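Local coordinates for protein glucose-6-phosphate dehydrogenase (PDB 5AQ1) that probably oxidises glucose 6-phosphate with NADP+ in the first step of the pentose phosphate pathway, yielding 6-phosphogluconolactone and NADPH, at residues G264-V269 with R468-L473; D268-H273 with A345-H350; Q300-V305 with V460-A465; L474-I477 with E481-V484. All coordinates share one frame; numbering follows the deposited sequence.

Contact 1: residues G264-V269 with R468-L473. With BG6 (6-O-phosphono-beta-D-glucopyranose), chain F.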
loop_
_atom_site.group_PDB
_atom_site.type_symbol
_atom_site.label_atom_id
_atom_site.label_comp_id
_atom_site.label_asym_id
_atom_site.label_seq_id
_atom_site.Cartn_x
_atom_site.Cartn_y
_atom_site.Cartn_z
ATOM N N GLY B 264 -35.962 -4.792 22.648
ATOM C CA GLY B 264 -34.588 -5.120 23.040
ATOM C C GLY B 264 -33.568 -4.163 22.451
ATOM O O GLY B 264 -33.873 -3.397 21.539
ATOM N N ILE B 265 -32.347 -4.214 22.978
ATOM C CA ILE B 265 -31.295 -3.257 22.605
ATOM C C ILE B 265 -30.822 -3.410 21.153
ATOM O O ILE B 265 -30.397 -2.436 20.531
ATOM C CB ILE B 265 -30.086 -3.334 23.580
ATOM C CG1 ILE B 265 -29.160 -2.117 23.435
ATOM C CG2 ILE B 265 -29.291 -4.623 23.385
ATOM C CD1 ILE B 265 -29.789 -0.804 23.849
ATOM N N ILE B 266 -30.891 -4.623 20.616
ATOM C CA ILE B 266 -30.430 -4.870 19.252
ATOM C C ILE B 266 -31.369 -4.199 18.251
ATOM O O ILE B 266 -30.919 -3.487 17.354
ATOM C CB ILE B 266 -30.302 -6.377 18.948
ATOM C CG1 ILE B 266 -29.218 -7.000 19.833
ATOM C CG2 ILE B 266 -29.949 -6.600 17.483
ATOM C CD1 ILE B 266 -29.262 -8.510 19.906
ATOM N N ARG B 267 -32.668 -4.425 18.411
ATOM C CA ARG B 267 -33.665 -3.772 17.564
ATOM C C ARG B 267 -33.729 -2.255 17.792
ATOM O O ARG B 267 -33.992 -1.495 16.857
ATOM C CB ARG B 267 -35.051 -4.381 17.793
ATOM C CG ARG B 267 -35.183 -5.842 17.391
ATOM C CD ARG B 267 -36.646 -6.246 17.328
ATOM N NE ARG B 267 -36.840 -7.691 17.182
ATOM C CZ ARG B 267 -36.770 -8.583 18.172
ATOM N NH1 ARG B 267 -36.491 -8.205 19.416
ATOM N NH2 ARG B 267 -36.978 -9.870 17.916
ATOM N N ASP B 268 -33.480 -1.822 19.028
ATOM C CA ASP B 268 -33.660 -0.419 19.412
ATOM C C ASP B 268 -32.583 0.513 18.856
ATOM O O ASP B 268 -32.904 1.595 18.359
ATOM C CB ASP B 268 -33.720 -0.292 20.940
ATOM C CG ASP B 268 -34.191 1.081 21.402
ATOM O OD1 ASP B 268 -35.152 1.623 20.817
ATOM O OD2 ASP B 268 -33.606 1.609 22.371
ATOM N N VAL B 269 -31.315 0.105 18.946
ATOM C CA VAL B 269 -30.201 0.966 18.509
ATOM C C VAL B 269 -29.151 0.319 17.596
ATOM O O VAL B 269 -28.543 1.017 16.785
ATOM C CB VAL B 269 -29.471 1.611 19.711
ATOM C CG1 VAL B 269 -30.458 2.360 20.597
ATOM C CG2 VAL B 269 -28.720 0.574 20.528
ATOM N N ARG B 468 -31.253 -8.393 7.774
ATOM C CA ARG B 468 -30.662 -9.693 7.470
ATOM C C ARG B 468 -29.422 -9.983 8.318
ATOM O O ARG B 468 -29.110 -11.139 8.596
ATOM C CB ARG B 468 -30.346 -9.802 5.976
ATOM C CG ARG B 468 -31.596 -10.041 5.144
ATOM C CD ARG B 468 -31.347 -9.915 3.652
ATOM N NE ARG B 468 -32.608 -10.014 2.917
ATOM C CZ ARG B 468 -33.134 -11.143 2.447
ATOM N NH1 ARG B 468 -32.510 -12.311 2.583
ATOM N NH2 ARG B 468 -34.297 -11.095 1.811
ATOM N N ILE B 469 -28.734 -8.929 8.743
ATOM C CA ILE B 469 -27.563 -9.076 9.594
ATOM C C ILE B 469 -27.926 -9.654 10.964
ATOM O O ILE B 469 -27.210 -10.521 11.482
ATOM C CB ILE B 469 -26.828 -7.727 9.762
ATOM C CG1 ILE B 469 -26.199 -7.316 8.426
ATOM C CG2 ILE B 469 -25.757 -7.815 10.844
ATOM C CD1 ILE B 469 -25.790 -5.860 8.345
ATOM N N TYR B 470 -29.039 -9.186 11.534
ATOM C CA TYR B 470 -29.370 -9.472 12.934
ATOM C C TYR B 470 -30.532 -10.438 13.156
ATOM O O TYR B 470 -30.684 -10.956 14.261
ATOM C CB TYR B 470 -29.655 -8.164 13.680
ATOM C CG TYR B 470 -28.548 -7.156 13.535
ATOM C CD1 TYR B 470 -27.377 -7.270 14.269
ATOM C CD2 TYR B 470 -28.666 -6.095 12.652
ATOM C CE1 TYR B 470 -26.349 -6.349 14.127
ATOM C CE2 TYR B 470 -27.647 -5.171 12.498
ATOM C CZ TYR B 470 -26.489 -5.301 13.238
ATOM O OH TYR B 470 -25.467 -4.393 13.092
ATOM N N THR B 471 -31.336 -10.693 12.125
ATOM C CA THR B 471 -32.555 -11.491 12.289
ATOM C C THR B 471 -32.302 -12.908 12.819
ATOM O O THR B 471 -32.970 -13.324 13.762
ATOM C CB THR B 471 -33.401 -11.525 10.997
ATOM O OG1 THR B 471 -33.977 -10.232 10.781
ATOM C CG2 THR B 471 -34.527 -12.552 11.090
ATOM N N PRO B 472 -31.348 -13.655 12.220
ATOM C CA PRO B 472 -31.028 -14.980 12.770
ATOM C C PRO B 472 -30.705 -14.961 14.265
ATOM O O PRO B 472 -31.175 -15.831 15.000
ATOM C CB PRO B 472 -29.802 -15.412 11.963
ATOM C CG PRO B 472 -29.951 -14.715 10.661
ATOM C CD PRO B 472 -30.649 -13.412 10.944
ATOM N N LEU B 473 -29.923 -13.974 14.702
ATOM C CA LEU B 473 -29.599 -13.813 16.121
ATOM C C LEU B 473 -30.839 -13.490 16.948
ATOM O O LEU B 473 -31.071 -14.099 17.993
ATOM C CB LEU B 473 -28.545 -12.720 16.327
ATOM C CG LEU B 473 -28.221 -12.327 17.778
ATOM C CD1 LEU B 473 -27.828 -13.536 18.617
ATOM C CD2 LEU B 473 -27.116 -11.283 17.810
HETATM C C1 BG6 F . -33.924 6.178 20.079
HETATM C C2 BG6 F . -34.052 4.856 20.833
HETATM O O1 BG6 F . -34.004 5.954 18.665
HETATM O O5 BG6 F . -32.666 6.787 20.385
HETATM C C3 BG6 F . -33.898 5.105 22.324
HETATM O O2 BG6 F . -35.317 4.246 20.562
HETATM C C4 BG6 F . -32.561 5.787 22.565
HETATM O O3 BG6 F . -33.963 3.887 23.072
HETATM C C5 BG6 F . -32.505 7.088 21.775
HETATM O O4 BG6 F . -32.395 6.031 23.962
HETATM C C6 BG6 F . -31.190 7.826 22.011
HETATM O O6 BG6 F . -31.072 8.939 21.123
HETATM P P BG6 F . -29.960 10.069 21.394
HETATM O O1P BG6 F . -28.655 9.312 21.485
HETATM O O2P BG6 F . -30.034 10.967 20.191
HETATM O O3P BG6 F . -30.413 10.705 22.687
#

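Contact 2: residues D268-H273 with A345-H350. With BG6 (6-O-phosphono-beta-D-glucopyranose), chain F.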
loop_
_atom_site.group_PDB
_atom_site.type_symbol
_atom_site.label_atom_id
_atom_site.label_comp_id
_atom_site.label_asym_id
_atom_site.label_seq_id
_atom_site.Cartn_x
_atom_site.Cartn_y
_atom_site.Cartn_z
ATOM N N ASP B 268 -33.480 -1.822 19.028
ATOM C CA ASP B 268 -33.660 -0.419 19.412
ATOM C C ASP B 268 -32.583 0.513 18.856
ATOM O O ASP B 268 -32.904 1.595 18.359
ATOM C CB ASP B 268 -33.720 -0.292 20.940
ATOM C CG ASP B 268 -34.191 1.081 21.402
ATOM O OD1 ASP B 268 -35.152 1.623 20.817
ATOM O OD2 ASP B 268 -33.606 1.609 22.371
ATOM N N VAL B 269 -31.315 0.105 18.946
ATOM C CA VAL B 269 -30.201 0.966 18.509
ATOM C C VAL B 269 -29.151 0.319 17.596
ATOM O O VAL B 269 -28.543 1.017 16.785
ATOM C CB VAL B 269 -29.471 1.611 19.711
ATOM C CG1 VAL B 269 -30.458 2.360 20.597
ATOM C CG2 VAL B 269 -28.720 0.574 20.528
ATOM N N ILE B 270 -28.919 -0.986 17.722
ATOM C CA ILE B 270 -27.866 -1.642 16.942
ATOM C C ILE B 270 -28.279 -1.834 15.482
ATOM O O ILE B 270 -27.538 -1.468 14.572
ATOM C CB ILE B 270 -27.445 -2.991 17.561
ATOM C CG1 ILE B 270 -26.800 -2.745 18.930
ATOM C CG2 ILE B 270 -26.477 -3.730 16.638
ATOM C CD1 ILE B 270 -26.357 -3.995 19.657
ATOM N N GLN B 271 -29.471 -2.388 15.270
ATOM C CA GLN B 271 -29.986 -2.661 13.926
ATOM C C GLN B 271 -30.110 -1.414 13.052
ATOM O O GLN B 271 -30.048 -1.507 11.823
ATOM C CB GLN B 271 -31.342 -3.363 14.023
ATOM C CG GLN B 271 -31.974 -3.721 12.684
ATOM C CD GLN B 271 -32.789 -2.594 12.064
ATOM O OE1 GLN B 271 -33.103 -1.595 12.714
ATOM N NE2 GLN B 271 -33.125 -2.750 10.793
ATOM N N ASN B 272 -30.282 -0.255 13.682
ATOM C CA ASN B 272 -30.473 0.994 12.955
ATOM C C ASN B 272 -29.311 1.972 13.160
ATOM O O ASN B 272 -28.501 2.163 12.256
ATOM C CB ASN B 272 -31.833 1.629 13.295
ATOM C CG ASN B 272 -32.197 1.501 14.765
ATOM O OD1 ASN B 272 -31.607 2.164 15.618
ATOM N ND2 ASN B 272 -33.173 0.650 15.068
ATOM N N HIS B 273 -29.212 2.573 14.341
ATOM C CA HIS B 273 -28.258 3.663 14.558
ATOM C C HIS B 273 -26.813 3.238 14.302
ATOM O O HIS B 273 -26.091 3.887 13.546
ATOM C CB HIS B 273 -28.367 4.209 15.984
ATOM C CG HIS B 273 -29.713 4.771 16.322
ATOM N ND1 HIS B 273 -30.391 5.633 15.487
ATOM C CD2 HIS B 273 -30.495 4.613 17.415
ATOM C CE1 HIS B 273 -31.537 5.975 16.048
ATOM N NE2 HIS B 273 -31.624 5.369 17.219
ATOM N N ALA B 345 -25.705 -5.373 24.829
ATOM C CA ALA B 345 -25.198 -6.343 23.861
ATOM C C ALA B 345 -23.865 -5.917 23.253
ATOM O O ALA B 345 -23.721 -4.774 22.825
ATOM C CB ALA B 345 -26.220 -6.563 22.759
ATOM N N VAL B 346 -22.897 -6.834 23.236
ATOM C CA VAL B 346 -21.676 -6.672 22.449
ATOM C C VAL B 346 -21.700 -7.705 21.337
ATOM O O VAL B 346 -21.896 -8.885 21.596
ATOM C CB VAL B 346 -20.389 -6.924 23.259
ATOM C CG1 VAL B 346 -19.166 -6.575 22.422
ATOM C CG2 VAL B 346 -20.385 -6.122 24.544
ATOM N N LEU B 347 -21.495 -7.252 20.104
ATOM C CA LEU B 347 -21.449 -8.125 18.935
ATOM C C LEU B 347 -20.079 -8.028 18.279
ATOM O O LEU B 347 -19.481 -6.953 18.265
ATOM C CB LEU B 347 -22.521 -7.701 17.926
ATOM C CG LEU B 347 -23.919 -8.306 18.046
ATOM C CD1 LEU B 347 -24.437 -8.300 19.471
ATOM C CD2 LEU B 347 -24.876 -7.559 17.133
ATOM N N ARG B 348 -19.583 -9.148 17.752
ATOM C CA ARG B 348 -18.444 -9.128 16.840
ATOM C C ARG B 348 -18.935 -9.474 15.441
ATOM O O ARG B 348 -19.445 -10.573 15.208
ATOM C CB ARG B 348 -17.346 -10.108 17.265
ATOM C CG ARG B 348 -16.177 -10.162 16.283
ATOM C CD ARG B 348 -14.961 -10.899 16.830
ATOM N NE ARG B 348 -15.147 -12.353 16.862
ATOM C CZ ARG B 348 -15.077 -13.128 17.948
ATOM N NH1 ARG B 348 -14.808 -12.627 19.152
ATOM N NH2 ARG B 348 -15.271 -14.436 17.824
ATOM N N LEU B 349 -18.780 -8.532 14.515
ATOM C CA LEU B 349 -19.167 -8.738 13.125
ATOM C C LEU B 349 -17.940 -8.798 12.227
ATOM O O LEU B 349 -16.884 -8.251 12.557
ATOM C CB LEU B 349 -20.089 -7.612 12.655
ATOM C CG LEU B 349 -21.329 -7.351 13.515
ATOM C CD1 LEU B 349 -22.124 -6.187 12.947
ATOM C CD2 LEU B 349 -22.206 -8.589 13.626
ATOM N N HIS B 350 -18.096 -9.478 11.096
ATOM C CA HIS B 350 -17.074 -9.542 10.064
ATOM C C HIS B 350 -17.661 -9.009 8.764
ATOM O O HIS B 350 -18.774 -9.377 8.384
ATOM C CB HIS B 350 -16.607 -10.988 9.865
ATOM C CG HIS B 350 -16.126 -11.643 11.120
ATOM N ND1 HIS B 350 -14.939 -11.296 11.732
ATOM C CD2 HIS B 350 -16.677 -12.614 11.887
ATOM C CE1 HIS B 350 -14.778 -12.027 12.821
ATOM N NE2 HIS B 350 -15.817 -12.838 12.935
HETATM C C1 BG6 F . -33.924 6.178 20.079
HETATM C C2 BG6 F . -34.052 4.856 20.833
HETATM O O1 BG6 F . -34.004 5.954 18.665
HETATM O O5 BG6 F . -32.666 6.787 20.385
HETATM C C3 BG6 F . -33.898 5.105 22.324
HETATM O O2 BG6 F . -35.317 4.246 20.562
HETATM C C4 BG6 F . -32.561 5.787 22.565
HETATM O O3 BG6 F . -33.963 3.887 23.072
HETATM C C5 BG6 F . -32.505 7.088 21.775
HETATM O O4 BG6 F . -32.395 6.031 23.962
HETATM C C6 BG6 F . -31.190 7.826 22.011
HETATM O O6 BG6 F . -31.072 8.939 21.123
HETATM P P BG6 F . -29.960 10.069 21.394
HETATM O O1P BG6 F . -28.655 9.312 21.485
HETATM O O2P BG6 F . -30.034 10.967 20.191
HETATM O O3P BG6 F . -30.413 10.705 22.687
#

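Contact 3: residues Q300-V305 with V460-A465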
loop_
_atom_site.group_PDB
_atom_site.type_symbol
_atom_site.label_atom_id
_atom_site.label_comp_id
_atom_site.label_asym_id
_atom_site.label_seq_id
_atom_site.Cartn_x
_atom_site.Cartn_y
_atom_site.Cartn_z
ATOM N N GLN B 300 -24.442 -1.800 -0.622
ATOM C CA GLN B 300 -23.446 -2.736 -1.140
ATOM C C GLN B 300 -22.638 -3.386 -0.021
ATOM O O GLN B 300 -22.491 -4.602 0.007
ATOM C CB GLN B 300 -22.515 -2.003 -2.110
ATOM C CG GLN B 300 -21.412 -2.844 -2.739
ATOM C CD GLN B 300 -21.936 -4.025 -3.522
ATOM O OE1 GLN B 300 -23.034 -3.976 -4.055
ATOM N NE2 GLN B 300 -21.152 -5.094 -3.595
ATOM N N VAL B 301 -22.127 -2.569 0.897
ATOM C CA VAL B 301 -21.294 -3.069 1.990
ATOM C C VAL B 301 -22.105 -3.833 3.040
ATOM O O VAL B 301 -21.630 -4.837 3.578
ATOM C CB VAL B 301 -20.438 -1.949 2.648
ATOM C CG1 VAL B 301 -21.280 -0.993 3.482
ATOM C CG2 VAL B 301 -19.337 -2.556 3.506
ATOM N N LEU B 302 -23.320 -3.379 3.328
ATOM C CA LEU B 302 -24.165 -4.075 4.299
ATOM C C LEU B 302 -24.523 -5.492 3.843
ATOM O O LEU B 302 -24.627 -6.400 4.669
ATOM C CB LEU B 302 -25.440 -3.280 4.605
ATOM C CG LEU B 302 -25.307 -2.051 5.514
ATOM C CD1 LEU B 302 -26.689 -1.492 5.808
ATOM C CD2 LEU B 302 -24.581 -2.359 6.818
ATOM N N ARG B 303 -24.676 -5.688 2.535
ATOM C CA ARG B 303 -24.934 -7.021 1.985
ATOM C C ARG B 303 -23.713 -7.952 2.072
ATOM O O ARG B 303 -23.841 -9.161 1.880
ATOM C CB ARG B 303 -25.442 -6.921 0.541
ATOM C CG ARG B 303 -26.858 -6.370 0.442
ATOM C CD ARG B 303 -27.350 -6.259 -0.994
ATOM N NE ARG B 303 -27.611 -7.567 -1.610
ATOM C CZ ARG B 303 -26.899 -8.130 -2.595
ATOM N NH1 ARG B 303 -25.839 -7.524 -3.129
ATOM N NH2 ARG B 303 -27.256 -9.326 -3.060
ATOM N N GLN B 304 -22.541 -7.387 2.365
ATOM C CA GLN B 304 -21.310 -8.157 2.551
ATOM C C GLN B 304 -20.981 -8.434 4.019
ATOM O O GLN B 304 -19.988 -9.089 4.313
ATOM C CB GLN B 304 -20.145 -7.414 1.905
ATOM C CG GLN B 304 -20.311 -7.230 0.407
ATOM C CD GLN B 304 -19.236 -6.360 -0.202
ATOM O OE1 GLN B 304 -18.325 -5.899 0.484
ATOM N NE2 GLN B 304 -19.338 -6.125 -1.497
ATOM N N VAL B 305 -21.797 -7.923 4.940
ATOM C CA VAL B 305 -21.602 -8.185 6.364
ATOM C C VAL B 305 -22.106 -9.586 6.686
ATOM O O VAL B 305 -23.215 -9.951 6.304
ATOM C CB VAL B 305 -22.341 -7.158 7.241
ATOM C CG1 VAL B 305 -22.203 -7.507 8.717
ATOM C CG2 VAL B 305 -21.812 -5.753 6.981
ATOM N N VAL B 460 -35.254 1.568 1.095
ATOM C CA VAL B 460 -35.981 0.316 1.316
ATOM C C VAL B 460 -35.054 -0.905 1.331
ATOM O O VAL B 460 -35.198 -1.783 2.179
ATOM C CB VAL B 460 -37.141 0.131 0.296
ATOM C CG1 VAL B 460 -36.633 -0.001 -1.136
ATOM C CG2 VAL B 460 -38.003 -1.070 0.669
ATOM N N ASP B 461 -34.100 -0.943 0.403
ATOM C CA ASP B 461 -33.154 -2.061 0.303
ATOM C C ASP B 461 -32.059 -1.977 1.370
ATOM O O ASP B 461 -31.566 -3.001 1.841
ATOM C CB ASP B 461 -32.553 -2.160 -1.113
ATOM C CG ASP B 461 -31.800 -0.900 -1.538
ATOM O OD1 ASP B 461 -32.091 0.201 -1.015
ATOM O OD2 ASP B 461 -30.914 -1.013 -2.415
ATOM N N GLU B 462 -31.690 -0.755 1.741
ATOM C CA GLU B 462 -30.776 -0.494 2.862
ATOM C C GLU B 462 -31.327 -1.065 4.167
ATOM O O GLU B 462 -30.600 -1.672 4.948
ATOM C CB GLU B 462 -30.571 1.019 2.988
ATOM C CG GLU B 462 -29.531 1.481 3.990
ATOM C CD GLU B 462 -29.363 2.997 3.986
ATOM O OE1 GLU B 462 -29.930 3.664 3.094
ATOM O OE2 GLU B 462 -28.659 3.529 4.874
ATOM N N LEU B 463 -32.622 -0.869 4.385
ATOM C CA LEU B 463 -33.311 -1.386 5.564
ATOM C C LEU B 463 -33.304 -2.920 5.607
ATOM O O LEU B 463 -33.010 -3.513 6.645
ATOM C CB LEU B 463 -34.752 -0.878 5.572
ATOM C CG LEU B 463 -35.590 -1.094 6.831
ATOM C CD1 LEU B 463 -35.118 -0.251 8.012
ATOM C CD2 LEU B 463 -37.028 -0.773 6.472
ATOM N N ASP B 464 -33.638 -3.539 4.475
ATOM C CA ASP B 464 -33.624 -5.000 4.320
ATOM C C ASP B 464 -32.249 -5.610 4.622
ATOM O O ASP B 464 -32.159 -6.644 5.280
ATOM C CB ASP B 464 -34.049 -5.385 2.894
ATOM C CG ASP B 464 -34.012 -6.893 2.652
ATOM O OD1 ASP B 464 -34.895 -7.604 3.167
ATOM O OD2 ASP B 464 -33.103 -7.371 1.943
ATOM N N ALA B 465 -31.191 -4.976 4.125
ATOM C CA ALA B 465 -29.827 -5.450 4.352
ATOM C C ALA B 465 -29.472 -5.451 5.838
ATOM O O ALA B 465 -28.801 -6.367 6.323
ATOM C CB ALA B 465 -28.837 -4.600 3.573
HETATM O O HOH W 1 -27.008 -7.859 4.779
#

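Contact 4: residues L474-I477 with E481-V484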
loop_
_atom_site.group_PDB
_atom_site.type_symbol
_atom_site.label_atom_id
_atom_site.label_comp_id
_atom_site.label_asym_id
_atom_site.label_seq_id
_atom_site.Cartn_x
_atom_site.Cartn_y
_atom_site.Cartn_z
ATOM N N LEU B 474 -31.632 -12.538 16.467
ATOM C CA LEU B 474 -32.838 -12.110 17.170
ATOM C C LEU B 474 -33.807 -13.265 17.394
ATOM O O LEU B 474 -34.340 -13.420 18.493
ATOM C CB LEU B 474 -33.538 -10.980 16.409
ATOM C CG LEU B 474 -32.793 -9.641 16.403
ATOM C CD1 LEU B 474 -33.375 -8.708 15.354
ATOM C CD2 LEU B 474 -32.811 -8.983 17.776
ATOM N N HIS B 475 -34.032 -14.074 16.361
ATOM C CA HIS B 475 -34.926 -15.226 16.480
ATOM C C HIS B 475 -34.394 -16.253 17.481
ATOM O O HIS B 475 -35.167 -16.839 18.241
ATOM C CB HIS B 475 -35.186 -15.885 15.120
ATOM C CG HIS B 475 -36.090 -15.093 14.226
ATOM N ND1 HIS B 475 -36.318 -15.434 12.911
ATOM C CD2 HIS B 475 -36.813 -13.969 14.452
ATOM C CE1 HIS B 475 -37.148 -14.561 12.368
ATOM N NE2 HIS B 475 -37.463 -13.662 13.282
ATOM N N ALA B 476 -33.079 -16.456 17.490
ATOM C CA ALA B 476 -32.442 -17.323 18.481
ATOM C C ALA B 476 -32.691 -16.811 19.903
ATOM O O ALA B 476 -33.044 -17.586 20.792
ATOM C CB ALA B 476 -30.950 -17.431 18.213
ATOM N N ILE B 477 -32.524 -15.505 20.101
ATOM C CA ILE B 477 -32.742 -14.877 21.410
ATOM C C ILE B 477 -34.187 -15.042 21.893
ATOM O O ILE B 477 -34.421 -15.313 23.073
ATOM C CB ILE B 477 -32.379 -13.373 21.387
ATOM C CG1 ILE B 477 -30.873 -13.193 21.203
ATOM C CG2 ILE B 477 -32.819 -12.680 22.671
ATOM C CD1 ILE B 477 -30.489 -11.821 20.696
ATOM N N GLU B 481 -32.314 -19.229 23.416
ATOM C CA GLU B 481 -31.117 -20.028 23.155
ATOM C C GLU B 481 -29.819 -19.281 23.430
ATOM O O GLU B 481 -28.746 -19.877 23.369
ATOM C CB GLU B 481 -31.121 -20.510 21.707
ATOM C CG GLU B 481 -32.300 -21.409 21.370
ATOM C CD GLU B 481 -32.361 -21.780 19.901
ATOM O OE1 GLU B 481 -31.395 -21.496 19.165
ATOM O OE2 GLU B 481 -33.387 -22.356 19.481
ATOM N N VAL B 482 -29.914 -17.990 23.737
ATOM C CA VAL B 482 -28.741 -17.169 24.024
ATOM C C VAL B 482 -28.800 -16.677 25.471
ATOM O O VAL B 482 -29.790 -16.078 25.889
ATOM C CB VAL B 482 -28.663 -15.961 23.069
ATOM C CG1 VAL B 482 -27.310 -15.279 23.181
ATOM C CG2 VAL B 482 -28.915 -16.403 21.633
ATOM N N LYS B 483 -27.739 -16.935 26.230
ATOM C CA LYS B 483 -27.685 -16.552 27.642
ATOM C C LYS B 483 -27.657 -15.029 27.805
ATOM O O LYS B 483 -27.001 -14.324 27.035
ATOM C CB LYS B 483 -26.465 -17.187 28.324
ATOM C CG LYS B 483 -26.265 -16.755 29.774
ATOM C CD LYS B 483 -25.141 -17.489 30.502
ATOM C CE LYS B 483 -25.542 -17.841 31.925
ATOM N NZ LYS B 483 -24.364 -17.920 32.831
ATOM N N VAL B 484 -28.384 -14.538 28.805
ATOM C CA VAL B 484 -28.441 -13.110 29.115
ATOM C C VAL B 484 -27.904 -12.902 30.523
ATOM O O VAL B 484 -28.421 -13.470 31.482
ATOM C CB VAL B 484 -29.879 -12.569 29.038
ATOM C CG1 VAL B 484 -29.896 -11.063 29.264
ATOM C CG2 VAL B 484 -30.504 -12.909 27.691
HETATM O O HOH W 2 -32.217 -16.264 24.616
#

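Contact 1: residues G264-V269 with R468-L473
I266 packs against Y470 and L473 where helix 264-282 meets helix 460-479, two helices of the C-terminal domain lying on one face of its mixed sheet. The tight part is small, buried and apolar. The I266 branches divide the work: CG2, set anti to the backbone N (CG1 takes chi1 -64°), reaches Y470 CB at 4.1 Å and approaches the ring obliquely near CD1, while CD1 of I266 runs on to L473 CD2, also 4.1 Å away, with the two side chains crossing at about a right angle. I469 CG2 lies over the centre of one face of the Y470 ring, whose OH bonds to T275. On its outer side, helix 460-479 exposes R468 and P472 to solvent. R267 starts away from that helix, but its guanidinium swings back to a salt bridge with D478 near the helix end. On the sugar side of helix 264-282, D268 faces the bound glucose 6-phosphate; the bond from BG6 O3 to OD2 is implausibly short, but BG6 O2 donates to D268 OD1 at 2.6 Å.

Contact 2: residues D268-H273 with A345-H350
I270 meets strand 344-349 with both of its branches, joining helix 264-282 to the mixed sheet. With chi1 -65° and chi2 179° the longer branch is fully stretched, and its end, CD1, rests 4.0 Å from A345 CB; CG2 turns the other way along the strand and touches L347 CD2 at 4.2 Å, the two side chains meeting at a slant. Y470 adds to the apolar cluster around I270 and L347. Two residues on, in a wider pi-type turn where the helix kinks, polar side chains take over. N272 folds back so that OD1 accepts from H273 N at 2.7 Å, the donor tilted out of the carbonyl plane; the same OD1 lies over one face of the H273 imidazole, offset toward its rim. N272 ND2 donates to Q271 OE1 at 3.3 Å, nearly in line with that C=O. The H273 ring has Y212 stacked on it and presents its edge to the sugar: NE2 lies 2.8 Å from BG6 O1 in a nearly straight bond (163°), while ND1 is bonded to D210. A histidine–aspartate pair aimed at the anomeric hydroxyl is consistent with the base that, in this family, takes the O1 proton as hydride leaves C1.

Contact 3: residues Q300-V305 with V460-A465
L302 and R303 straddle the methyl group of A465 where helix 291-302 ends beside the first turns of helix 460-479. Before that point Q300 turns from the interface, and its NE2 makes a weak hydrogen bond to R287 O of a second subunit. L302 then carries most of the packing. Its CB lies 3.8 Å from A465 CB; CG sits beside the backbone N, opposite the carbonyl carbon (chi1 -76°), and with chi2 extended as well, CD1 reaches toward helix 460-479, 4.0 Å from E462 O. R303 brings only its aliphatic base: CG flanks A465 CB at 4.1 Å, after which the chain bends at chi3 and its poorly ordered end makes no salt bridge to D464. The chain now reverses in a type I turn from L302 to V305, in which V305 N bonds to L302 O at 3.2 Å. That same carbonyl accepts a second hydrogen bond, from a water 2.8 Å from L302 O, which also donates to A465 O at 2.8 Å and so ties the two backbones together without a direct hydrogen bond between them. Q304 packs on R385 of a third subunit. Overall, L302 sits between helix 460-479 and helix 264-282, where T275 and S279 lie against it, while the E462 carboxylate reaches back to K298 and Q276.

Contact 4: residues L474-I477 with E481-V484
A helix C-terminus is closed here: helix 460-479 ends, and the chain turns back over its last turn before entering strand 484-488 of the mixed sheet. The closing bond is the six-residue one seen in Schellman motifs, from E481 N back to A476 O, 3.2 Å long with an N-H...O angle of 162°; the donor stands about 30° out of the carbonyl plane. It pins the returning chain against the helix end, and V482, the next residue, packs its side chain on the helix. V482 points back at the helix and uses CG2, the branch anti to its carbonyl carbon, as the shared contact: CG2 lies 4.1 Å from A476 CB and 3.8 Å from I477 CG1, the valine and isoleucine side chains passing each other at an oblique angle. I477 itself points away from the loop at its base, so it is the flank of the side chain, not its tip, that V482 covers; L315 of the sheet touches both residues. E481 stays exposed. Its CB and CG lie along the A476 carbonyl, and the extended chain carries the carboxylate past the A476 methyl to a salt bridge with R479. A water fills the step between helix and loop, donating to I477 O at 2.9 Å and accepting from V482 N at 3.0 Å.

Helix 460-479 threads through contacts 3, 1 and 4 in that order from its beginning to its end, so that contacts 3 and 4 have centres about 23 Å apart and do not touch. Contacts 1 and 2 sit closest, with centres about 7 Å apart: they share D268 and V269, and Y470 CE1 of contact 1 packs 3.6 Å from both L347 CD2 and I270 CG2 of contact 2. Both reach the glucose 6-phosphate through the shared D268, and contact 2 adds H273, whereas contacts 3 and 4 hold no residue of that pocket. I266 CD1 meets I477 CD1 at 3.6 Å, carrying the apolar packing from contact 1 into contact 4; I469 CD1 similarly abuts V305 CB of contact 3.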